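Long-range contacts in Ral guanine nucleotide dissociation stimulator-like 2 (Mus musculus, PDB 4JGW), which probably acts as a guanine nucleotide exchange factor for small G proteins and is a putative effector of Ras and/or Rap: residues A[263-268]-A[455-460]; A[191-196]-A[448-453]; A[285-290]-A[326-331]; A[197-202]-A[291-296]. All blocks are in the same frame, centred on the assembly; numbering follows the deposited sequence.

Contact 1 (A[263-268]-A[455-460]); sequences SVLGAT and QPLTEA
L457 pushes its isobutyl group at the turn that carries helix 244-264 into strand 267-269, meeting L265, A267 and T268. Its CB leaves the 455-460 backbone heading for that turn, and CG follows anti to its own carbonyl carbon (chi1 -46°), from where the branches divide the work. CD1 drops into the notch between A267 CB, at 3.7 Å, and L265 CD1, at 3.9 Å. CD2 also touches A267 CB, at 3.8 Å, but its other neighbour is main chain: T268 C lies 3.9 Å from it. A267 CB therefore sits against both methyls.

The turn that offers these groups is a Schellman motif: G266, with positive phi, closes the helix, and A267 N bonds back to S262 O. L265 is also covered by S462, V465, S466 and V469 of helix 459-469.

At the other end, T268 CG2 and the amide of Q455 merely graze, with NE2 4.1 Å from CG2; that amide nitrogen donates instead to S269 O, and the backbones of Q455 and S269 are hydrogen-bonded too. The chemistry is thus dispersive around L457, with no hydrogen bond between the two segments, and the polar tie comes one residue further along the strand.

Contact 2 (A[191-196]-A[448-453]); sequences SPADPT and QQWLQG
D194, whose main-chain oxygen receives the indole of W450, has its carboxylate atom OD1 gripped by three groups. T196 OG1 lies 2.7 Å from D194 OD1, and T196 N donates to the same oxygen at 2.9 Å, closing an Asx turn. Both reach it from one face of the carboxylate, about 40° out of its plane, and R280 NH1 adds a salt bridge. These bonds hold the carboxylate ahead of the 3-10 turn, which should help keep the D194 carbonyl turned to W450.

Across the contact, W450 NE1 donates to D194 O at 2.8 Å, nearly straight at 164°. The oxygen lies in the plane of the indole, at its edge, while the ring nitrogen is tilted 35° from the carbonyl plane. CG of W450 stands anti to the backbone N, and the end of the indole comes up to the loop. P195 O comes to the same edge further round, 3.5 Å from W450 CZ2.

The second bond is made by backbone alone: A193 N donates to G453 O at 3.0 Å, coming from above the carbonyl plane. Here the main chains come close, A193 CA being 4.6 Å from G453 CA, and A193 CB packs 3.6 Å from W450 O, against the last turn of helix 445-453.

L206 of helix 203-219 also touches the tryptophan. Two carbonyl oxygens, one from each side, are thus satisfied across the interface, so the loop is held to the helix by directional bonds, with A193 CB as the apolar filling between them.

Contact 3 (A[285-290]-A[326-331]); sequences PQRARL and RAAWGE
A288 and A328 bring two helices together at short range, their CA atoms 4.9 Å apart. A288 CB presses on the backbone of the other helix, 3.3 Å from A328 O, and also meets E331 CB at 3.6 Å. A328 CB in turn rests on the aliphatic part of R287: R287 CB, CG and CD each touch the methyl, with CD nearest at 3.7 Å. A chi1 of -162° sets CG of R287 anti to the backbone N, within touch of A328 CB, and the guanidinium has that methyl at its edge, near its plane. At the solvent-facing end, P285 and E331 run next to each other in the same direction, with E331 CG 3.7 Å from P285 N.

The next shell holds these groups in place. R287 NH1 donates to V264 O, which fixes the far end of the arginine at the end of helix 244-264. E470 receives the N-H groups of A327 and A328 on its two carboxylate oxygens, steadying the first turn of helix 326-330, while A328 O is bonded to T332 OG1. L291, one turn on from R287, also touches A328.

No hydrogen bond joins the two segments directly. This is close helix-helix packing through small residues, here seating short helix 326-330 on helix 284-303 within the mainly helical CDC25-homology (Ras-GEF) domain.

Contact 4 (A[197-202]-A[291-296]); sequences DVLVFL and LEKWIR
The 3-10 turn that leads into helix 203-219 docks on helix 284-303 of the Ras-GEF domain, V198 and L199 meeting W294 and K293. V198 supplies the apolar part. Its CG2 stands over one face of the W294 indole in a CH-pi contact, 3.8 Å from the centroid of the six-membered ring and 21° off the ring normal. Within the ring the methyl is shifted toward the rim, and CZ2 is its nearest atom at 3.6 Å. CG1 reaches the pyrrole side of the same indole, 3.7 Å from W294 NE1, which pairs with S263 OG at a distance too short to be taken literally.

K293 lies beside this CH-pi contact and carries the polar part. Its chain sets off with CG anti to the backbone N (chi1 -174°), then bends at chi2 (66°). On the way CB is touched by L199 CD2 at 3.8 Å, and CE passes 3.3 Å from V198 O. The ammonium ends on the carbonyl of F201: K293 NZ donates to F201 O at 2.6 Å, in the carbonyl plane. That bond catches the chain just ahead of L202, the N-cap residue of helix 203-219.

L206, one turn into that helix, touches both V198 and K293. The pairing of a CH-pi contact over a tryptophan with a lysine bonded to a main-chain oxygen joins the entry of helix 203-219 to the flank of helix 284-303, inside this helical exchange-factor fold.

All four contacts lie on the same side of the chain's centre, in the Ras-GEF part. Contacts 1 and 3 are largely buried and dispersive, without a hydrogen bond between their segments; contacts 2 and 4 are partly buried and pair apolar packing with bonds to main-chain oxygens. Helix 284-303 serves contacts 3 and 4 in succession. Contacts 2 and 4 use consecutive pieces of one loop, and the indole of W450 also packs on D197, V198 and F201 and touches the W294 ring. P195 of contact 2 packs on S263 and T268 of contact 1, and S263 in turn packs on L290 of contact 3.

Contact 1 (A[263-268]-A[455-460])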
# COMPACT_ATOMS: atom_id res chain seq x y z
N SER A 263 -22.48 -10.37 15.02
CA SER A 263 -22.46 -11.28 16.17
C SER A 263 -22.97 -10.62 17.45
O SER A 263 -23.69 -11.25 18.22
CB SER A 263 -21.06 -11.86 16.39
OG SER A 263 -20.20 -10.94 17.03
N VAL A 264 -22.58 -9.37 17.67
CA VAL A 264 -23.06 -8.59 18.81
C VAL A 264 -24.59 -8.44 18.75
O VAL A 264 -25.27 -8.55 19.77
CB VAL A 264 -22.36 -7.21 18.91
CG1 VAL A 264 -23.10 -6.27 19.85
CG2 VAL A 264 -20.91 -7.38 19.36
N LEU A 265 -25.12 -8.22 17.55
CA LEU A 265 -26.56 -8.14 17.35
C LEU A 265 -27.22 -9.52 17.27
O LEU A 265 -28.44 -9.62 17.27
CB LEU A 265 -26.89 -7.30 16.11
CG LEU A 265 -26.58 -5.81 16.16
CD1 LEU A 265 -26.76 -5.18 14.79
CD2 LEU A 265 -27.43 -5.08 17.20
N GLY A 266 -26.39 -10.56 17.21
CA GLY A 266 -26.86 -11.95 17.13
C GLY A 266 -27.70 -12.21 15.90
O GLY A 266 -28.60 -13.06 15.92
N ALA A 267 -27.40 -11.49 14.82
CA ALA A 267 -28.20 -11.52 13.61
C ALA A 267 -27.46 -12.13 12.42
O ALA A 267 -26.23 -12.06 12.34
CB ALA A 267 -28.69 -10.12 13.27
N THR A 268 -28.22 -12.74 11.52
CA THR A 268 -27.67 -13.33 10.30
C THR A 268 -28.39 -12.76 9.08
O THR A 268 -29.61 -12.83 8.98
CB THR A 268 -27.79 -14.87 10.33
OG1 THR A 268 -27.17 -15.38 11.51
CG2 THR A 268 -27.13 -15.49 9.10
N GLN A 455 -22.25 -14.33 7.24
CA GLN A 455 -23.02 -13.48 6.34
C GLN A 455 -23.34 -12.16 7.03
O GLN A 455 -24.36 -12.04 7.71
CB GLN A 455 -24.29 -14.19 5.86
CG GLN A 455 -24.03 -15.40 4.96
CD GLN A 455 -25.26 -16.25 4.69
OE1 GLN A 455 -25.15 -17.36 4.15
NE2 GLN A 455 -26.44 -15.75 5.05
N PRO A 456 -22.45 -11.16 6.87
CA PRO A 456 -22.52 -9.88 7.59
C PRO A 456 -23.73 -9.04 7.21
O PRO A 456 -24.20 -9.09 6.07
CB PRO A 456 -21.23 -9.18 7.16
CG PRO A 456 -20.90 -9.77 5.83
CD PRO A 456 -21.32 -11.20 5.93
N LEU A 457 -24.23 -8.28 8.17
CA LEU A 457 -25.38 -7.40 7.96
C LEU A 457 -24.98 -6.13 7.23
O LEU A 457 -23.86 -5.63 7.39
CB LEU A 457 -26.03 -7.02 9.30
CG LEU A 457 -26.29 -8.10 10.36
CD1 LEU A 457 -26.68 -7.44 11.67
CD2 LEU A 457 -27.34 -9.10 9.91
N THR A 458 -25.91 -5.61 6.42
CA THR A 458 -25.73 -4.32 5.77
C THR A 458 -25.94 -3.21 6.80
O THR A 458 -26.45 -3.46 7.90
CB THR A 458 -26.73 -4.12 4.61
OG1 THR A 458 -28.06 -4.07 5.13
CG2 THR A 458 -26.62 -5.27 3.60
N GLU A 459 -25.54 -1.99 6.45
CA GLU A 459 -25.69 -0.82 7.32
C GLU A 459 -27.15 -0.57 7.71
O GLU A 459 -27.43 -0.14 8.83
CB GLU A 459 -25.09 0.43 6.68
CG GLU A 459 -23.59 0.37 6.42
CD GLU A 459 -23.22 -0.15 5.03
OE1 GLU A 459 -24.01 -0.93 4.44
OE2 GLU A 459 -22.13 0.21 4.53
N ALA A 460 -28.06 -0.85 6.78
CA ALA A 460 -29.49 -0.67 7.01
C ALA A 460 -30.07 -1.73 7.95
O ALA A 460 -30.86 -1.41 8.84
CB ALA A 460 -30.24 -0.67 5.68

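Contact 2 (A[191-196]-A[448-453])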
# COMPACT_ATOMS: atom_id res chain seq x y z
N SER A 191 -24.95 -24.70 5.86
CA SER A 191 -25.76 -23.57 6.32
C SER A 191 -24.90 -22.40 6.81
O SER A 191 -23.74 -22.61 7.19
CB SER A 191 -26.71 -24.03 7.44
OG SER A 191 -25.98 -24.49 8.57
N PRO A 192 -25.44 -21.17 6.78
CA PRO A 192 -24.72 -19.99 7.27
C PRO A 192 -24.23 -20.15 8.71
O PRO A 192 -24.97 -20.64 9.56
CB PRO A 192 -25.77 -18.87 7.18
CG PRO A 192 -27.09 -19.56 7.02
CD PRO A 192 -26.77 -20.80 6.25
N ALA A 193 -22.99 -19.73 8.96
CA ALA A 193 -22.38 -19.86 10.27
C ALA A 193 -23.06 -18.96 11.30
O ALA A 193 -23.49 -17.85 10.98
CB ALA A 193 -20.89 -19.54 10.20
N ASP A 194 -23.17 -19.47 12.53
CA ASP A 194 -23.68 -18.70 13.65
C ASP A 194 -22.64 -17.64 14.02
O ASP A 194 -21.52 -17.98 14.41
CB ASP A 194 -23.96 -19.63 14.84
CG ASP A 194 -24.63 -18.93 16.02
OD1 ASP A 194 -24.61 -17.68 16.10
OD2 ASP A 194 -25.17 -19.64 16.90
N PRO A 195 -23.00 -16.35 13.87
CA PRO A 195 -22.06 -15.27 14.18
C PRO A 195 -21.65 -15.25 15.65
O PRO A 195 -20.52 -14.85 15.96
CB PRO A 195 -22.84 -14.00 13.80
CG PRO A 195 -24.27 -14.40 13.82
CD PRO A 195 -24.29 -15.83 13.37
N THR A 196 -22.54 -15.69 16.54
CA THR A 196 -22.27 -15.73 17.98
C THR A 196 -21.28 -16.84 18.38
O THR A 196 -20.87 -16.92 19.54
CB THR A 196 -23.57 -15.85 18.83
OG1 THR A 196 -24.12 -17.16 18.71
CG2 THR A 196 -24.61 -14.81 18.40
N GLN A 448 -11.27 -20.72 10.19
CA GLN A 448 -11.38 -20.27 8.80
C GLN A 448 -12.74 -20.63 8.19
O GLN A 448 -13.34 -19.80 7.51
CB GLN A 448 -10.24 -20.85 7.95
CG GLN A 448 -8.86 -20.25 8.23
CD GLN A 448 -8.74 -18.78 7.85
OE1 GLN A 448 -9.45 -18.28 6.97
NE2 GLN A 448 -7.82 -18.07 8.49
N GLN A 449 -13.21 -21.85 8.45
CA GLN A 449 -14.52 -22.30 7.96
C GLN A 449 -15.66 -21.47 8.55
O GLN A 449 -16.63 -21.15 7.85
CB GLN A 449 -14.72 -23.79 8.26
CG GLN A 449 -15.95 -24.40 7.57
CD GLN A 449 -16.01 -25.92 7.67
OE1 GLN A 449 -15.72 -26.50 8.72
NE2 GLN A 449 -16.40 -26.57 6.58
N TRP A 450 -15.54 -21.11 9.83
CA TRP A 450 -16.52 -20.24 10.49
C TRP A 450 -16.54 -18.84 9.87
O TRP A 450 -17.61 -18.28 9.61
CB TRP A 450 -16.25 -20.17 12.00
CG TRP A 450 -17.07 -19.12 12.70
CD1 TRP A 450 -18.40 -19.19 13.02
CD2 TRP A 450 -16.62 -17.85 13.18
NE1 TRP A 450 -18.80 -18.04 13.66
CE2 TRP A 450 -17.72 -17.20 13.77
CE3 TRP A 450 -15.38 -17.19 13.16
CZ2 TRP A 450 -17.63 -15.93 14.34
CZ3 TRP A 450 -15.29 -15.92 13.72
CH2 TRP A 450 -16.41 -15.30 14.31
N LEU A 451 -15.35 -18.28 9.64
CA LEU A 451 -15.21 -16.96 9.01
C LEU A 451 -15.80 -16.91 7.60
O LEU A 451 -16.36 -15.90 7.19
CB LEU A 451 -13.73 -16.54 8.98
CG LEU A 451 -13.10 -16.07 10.29
CD1 LEU A 451 -11.59 -16.16 10.22
CD2 LEU A 451 -13.54 -14.66 10.65
N GLN A 452 -15.66 -18.02 6.86
CA GLN A 452 -16.19 -18.15 5.50
C GLN A 452 -17.72 -18.25 5.47
O GLN A 452 -18.35 -17.81 4.51
CB GLN A 452 -15.57 -19.36 4.81
CG GLN A 452 -14.10 -19.18 4.43
CD GLN A 452 -13.34 -20.50 4.28
OE1 GLN A 452 -13.85 -21.57 4.63
NE2 GLN A 452 -12.12 -20.42 3.77
N GLY A 453 -18.30 -18.83 6.51
CA GLY A 453 -19.75 -19.02 6.60
C GLY A 453 -20.51 -17.80 7.09
O GLY A 453 -21.74 -17.77 7.05

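Contact 3 (A[285-290]-A[326-331])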
# COMPACT_ATOMS: atom_id res chain seq x y z
N PRO A 285 -26.88 -9.22 29.59
CA PRO A 285 -25.67 -9.90 30.08
C PRO A 285 -25.04 -10.84 29.05
O PRO A 285 -23.81 -10.93 28.98
CB PRO A 285 -26.19 -10.70 31.28
CG PRO A 285 -27.36 -9.94 31.75
CD PRO A 285 -28.02 -9.45 30.50
N GLN A 286 -25.87 -11.52 28.26
CA GLN A 286 -25.39 -12.44 27.22
C GLN A 286 -24.69 -11.68 26.09
O GLN A 286 -23.66 -12.13 25.58
CB GLN A 286 -26.54 -13.26 26.65
CG GLN A 286 -27.23 -14.18 27.65
CD GLN A 286 -28.34 -15.00 27.02
OE1 GLN A 286 -29.35 -14.46 26.57
NE2 GLN A 286 -28.15 -16.32 26.97
N ARG A 287 -25.26 -10.54 25.71
CA ARG A 287 -24.73 -9.70 24.65
C ARG A 287 -23.42 -9.04 25.07
O ARG A 287 -22.53 -8.82 24.24
CB ARG A 287 -25.75 -8.63 24.25
CG ARG A 287 -25.48 -7.99 22.89
CD ARG A 287 -26.51 -6.91 22.52
NE ARG A 287 -27.89 -7.35 22.69
CZ ARG A 287 -28.58 -8.08 21.81
NH1 ARG A 287 -28.02 -8.48 20.67
NH2 ARG A 287 -29.83 -8.42 22.07
N ALA A 288 -23.30 -8.73 26.36
CA ALA A 288 -22.08 -8.15 26.92
C ALA A 288 -20.89 -9.10 26.79
O ALA A 288 -19.76 -8.66 26.58
CB ALA A 288 -22.29 -7.77 28.38
N ARG A 289 -21.16 -10.40 26.90
CA ARG A 289 -20.13 -11.42 26.75
C ARG A 289 -19.55 -11.44 25.34
O ARG A 289 -18.36 -11.69 25.15
CB ARG A 289 -20.68 -12.81 27.13
CG ARG A 289 -21.13 -12.92 28.59
CD ARG A 289 -19.96 -12.71 29.56
NE ARG A 289 -20.35 -11.95 30.75
CZ ARG A 289 -19.53 -11.64 31.75
NH1 ARG A 289 -18.25 -12.00 31.71
NH2 ARG A 289 -19.98 -10.95 32.79
N LEU A 290 -20.40 -11.15 24.35
CA LEU A 290 -19.98 -11.00 22.97
C LEU A 290 -19.16 -9.73 22.77
O LEU A 290 -18.14 -9.75 22.07
CB LEU A 290 -21.19 -11.02 22.03
CG LEU A 290 -21.85 -12.39 21.82
CD1 LEU A 290 -23.32 -12.24 21.48
CD2 LEU A 290 -21.13 -13.20 20.75
N ARG A 326 -26.93 0.34 25.15
CA ARG A 326 -26.53 0.78 26.49
C ARG A 326 -26.77 -0.24 27.60
O ARG A 326 -26.08 -0.22 28.62
CB ARG A 326 -27.20 2.12 26.85
CG ARG A 326 -26.56 3.32 26.16
CD ARG A 326 -25.14 3.56 26.68
NE ARG A 326 -24.18 3.73 25.60
CZ ARG A 326 -22.88 3.46 25.69
NH1 ARG A 326 -22.36 3.00 26.82
NH2 ARG A 326 -22.10 3.65 24.64
N ALA A 327 -27.75 -1.12 27.40
CA ALA A 327 -28.01 -2.20 28.35
C ALA A 327 -26.88 -3.23 28.28
O ALA A 327 -26.36 -3.66 29.31
CB ALA A 327 -29.35 -2.85 28.07
N ALA A 328 -26.50 -3.60 27.06
CA ALA A 328 -25.40 -4.53 26.82
C ALA A 328 -24.07 -3.95 27.32
O ALA A 328 -23.33 -4.64 28.03
CB ALA A 328 -25.31 -4.88 25.35
N TRP A 329 -23.78 -2.70 26.95
CA TRP A 329 -22.59 -2.01 27.44
C TRP A 329 -22.59 -1.88 28.96
O TRP A 329 -21.54 -1.98 29.60
CB TRP A 329 -22.45 -0.62 26.79
CG TRP A 329 -21.92 -0.64 25.38
CD1 TRP A 329 -22.61 -0.31 24.24
CD2 TRP A 329 -20.60 -1.01 24.96
NE1 TRP A 329 -21.79 -0.45 23.14
CE2 TRP A 329 -20.56 -0.88 23.55
CE3 TRP A 329 -19.45 -1.44 25.63
CZ2 TRP A 329 -19.41 -1.16 22.81
CZ3 TRP A 329 -18.31 -1.72 24.89
CH2 TRP A 329 -18.30 -1.58 23.49
N GLY A 330 -23.78 -1.67 29.53
CA GLY A 330 -23.97 -1.58 30.97
C GLY A 330 -23.65 -2.86 31.72
O GLY A 330 -23.39 -2.83 32.92
N GLU A 331 -23.68 -3.99 31.01
CA GLU A 331 -23.35 -5.30 31.60
C GLU A 331 -21.89 -5.71 31.36
O GLU A 331 -21.44 -6.74 31.87
CB GLU A 331 -24.30 -6.39 31.07
CG GLU A 331 -25.76 -6.24 31.50
CD GLU A 331 -25.96 -6.32 33.00
OE1 GLU A 331 -25.25 -7.10 33.67
OE2 GLU A 331 -26.84 -5.59 33.52

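Contact 4 (A[197-202]-A[291-296])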
# COMPACT_ATOMS: atom_id res chain seq x y z
N ASP A 197 -20.88 -17.67 17.42
CA ASP A 197 -19.90 -18.74 17.65
C ASP A 197 -18.47 -18.23 17.83
O ASP A 197 -17.55 -19.02 18.03
CB ASP A 197 -19.95 -19.79 16.54
CG ASP A 197 -20.99 -20.88 16.79
OD1 ASP A 197 -21.54 -20.94 17.91
OD2 ASP A 197 -21.23 -21.68 15.87
N VAL A 198 -18.29 -16.91 17.74
CA VAL A 198 -17.01 -16.27 18.07
C VAL A 198 -16.58 -16.66 19.49
O VAL A 198 -15.39 -16.73 19.79
CB VAL A 198 -17.08 -14.72 17.90
CG1 VAL A 198 -18.08 -14.09 18.85
CG2 VAL A 198 -15.70 -14.09 18.06
N LEU A 199 -17.57 -16.94 20.34
CA LEU A 199 -17.36 -17.35 21.73
C LEU A 199 -16.73 -18.73 21.86
O LEU A 199 -16.09 -19.03 22.87
CB LEU A 199 -18.70 -17.32 22.49
CG LEU A 199 -19.42 -15.99 22.69
CD1 LEU A 199 -20.83 -16.23 23.23
CD2 LEU A 199 -18.65 -15.05 23.62
N VAL A 200 -16.92 -19.57 20.85
CA VAL A 200 -16.46 -20.97 20.85
C VAL A 200 -14.94 -21.11 20.67
O VAL A 200 -14.35 -22.12 21.08
CB VAL A 200 -17.24 -21.80 19.78
CG1 VAL A 200 -16.55 -23.13 19.47
CG2 VAL A 200 -18.67 -22.04 20.24
N PHE A 201 -14.31 -20.11 20.06
CA PHE A 201 -12.87 -20.12 19.84
C PHE A 201 -12.15 -19.21 20.83
O PHE A 201 -12.73 -18.27 21.36
CB PHE A 201 -12.53 -19.70 18.41
CG PHE A 201 -13.30 -20.44 17.36
CD1 PHE A 201 -14.35 -19.83 16.68
CD2 PHE A 201 -12.97 -21.76 17.03
CE1 PHE A 201 -15.06 -20.51 15.70
CE2 PHE A 201 -13.68 -22.45 16.05
CZ PHE A 201 -14.73 -21.82 15.38
N LEU A 202 -10.87 -19.50 21.08
CA LEU A 202 -10.05 -18.66 21.94
C LEU A 202 -9.69 -17.36 21.21
O LEU A 202 -9.48 -17.36 20.00
CB LEU A 202 -8.79 -19.41 22.40
CG LEU A 202 -9.00 -20.49 23.47
CD1 LEU A 202 -7.84 -21.48 23.48
CD2 LEU A 202 -9.20 -19.88 24.85
N LEU A 291 -19.59 -8.63 23.39
CA LEU A 291 -18.83 -7.38 23.37
C LEU A 291 -17.45 -7.57 23.99
O LEU A 291 -16.44 -7.18 23.40
CB LEU A 291 -19.58 -6.26 24.11
CG LEU A 291 -20.85 -5.67 23.50
CD1 LEU A 291 -21.59 -4.83 24.53
CD2 LEU A 291 -20.55 -4.84 22.26
N GLU A 292 -17.42 -8.19 25.17
CA GLU A 292 -16.17 -8.51 25.88
C GLU A 292 -15.26 -9.40 25.04
O GLU A 292 -14.04 -9.21 25.03
CB GLU A 292 -16.48 -9.19 27.22
CG GLU A 292 -17.05 -8.25 28.29
CD GLU A 292 -17.85 -8.97 29.37
OE1 GLU A 292 -17.80 -10.22 29.45
OE2 GLU A 292 -18.55 -8.29 30.15
N LYS A 293 -15.85 -10.36 24.33
CA LYS A 293 -15.11 -11.27 23.47
C LYS A 293 -14.40 -10.54 22.33
O LYS A 293 -13.21 -10.76 22.09
CB LYS A 293 -16.03 -12.36 22.91
CG LYS A 293 -15.31 -13.45 22.11
CD LYS A 293 -14.39 -14.27 23.01
CE LYS A 293 -13.72 -15.37 22.23
NZ LYS A 293 -13.35 -16.50 23.12
N TRP A 294 -15.13 -9.68 21.63
CA TRP A 294 -14.58 -8.91 20.51
C TRP A 294 -13.55 -7.88 20.95
O TRP A 294 -12.57 -7.64 20.24
CB TRP A 294 -15.70 -8.24 19.71
CG TRP A 294 -16.42 -9.19 18.79
CD1 TRP A 294 -17.71 -9.60 18.91
CD2 TRP A 294 -15.89 -9.83 17.63
NE1 TRP A 294 -18.02 -10.47 17.89
CE2 TRP A 294 -16.92 -10.63 17.08
CE3 TRP A 294 -14.64 -9.82 16.99
CZ2 TRP A 294 -16.75 -11.40 15.93
CZ3 TRP A 294 -14.47 -10.59 15.84
CH2 TRP A 294 -15.52 -11.37 15.33
N ILE A 295 -13.77 -7.28 22.13
CA ILE A 295 -12.80 -6.37 22.74
C ILE A 295 -11.47 -7.09 22.95
O ILE A 295 -10.41 -6.56 22.62
CB ILE A 295 -13.33 -5.79 24.09
CG1 ILE A 295 -14.42 -4.74 23.83
CG2 ILE A 295 -12.19 -5.17 24.90
CD1 ILE A 295 -15.25 -4.39 25.06
N ARG A 296 -11.54 -8.31 23.48
CA ARG A 296 -10.36 -9.13 23.73
C ARG A 296 -9.69 -9.58 22.43
O ARG A 296 -8.46 -9.64 22.36
CB ARG A 296 -10.73 -10.33 24.61
CG ARG A 296 -9.59 -11.32 24.88
CD ARG A 296 -8.41 -10.69 25.63
NE ARG A 296 -8.78 -10.21 26.96
CZ ARG A 296 -8.90 -10.99 28.04
NH1 ARG A 296 -8.69 -12.30 27.95
NH2 ARG A 296 -9.24 -10.46 29.20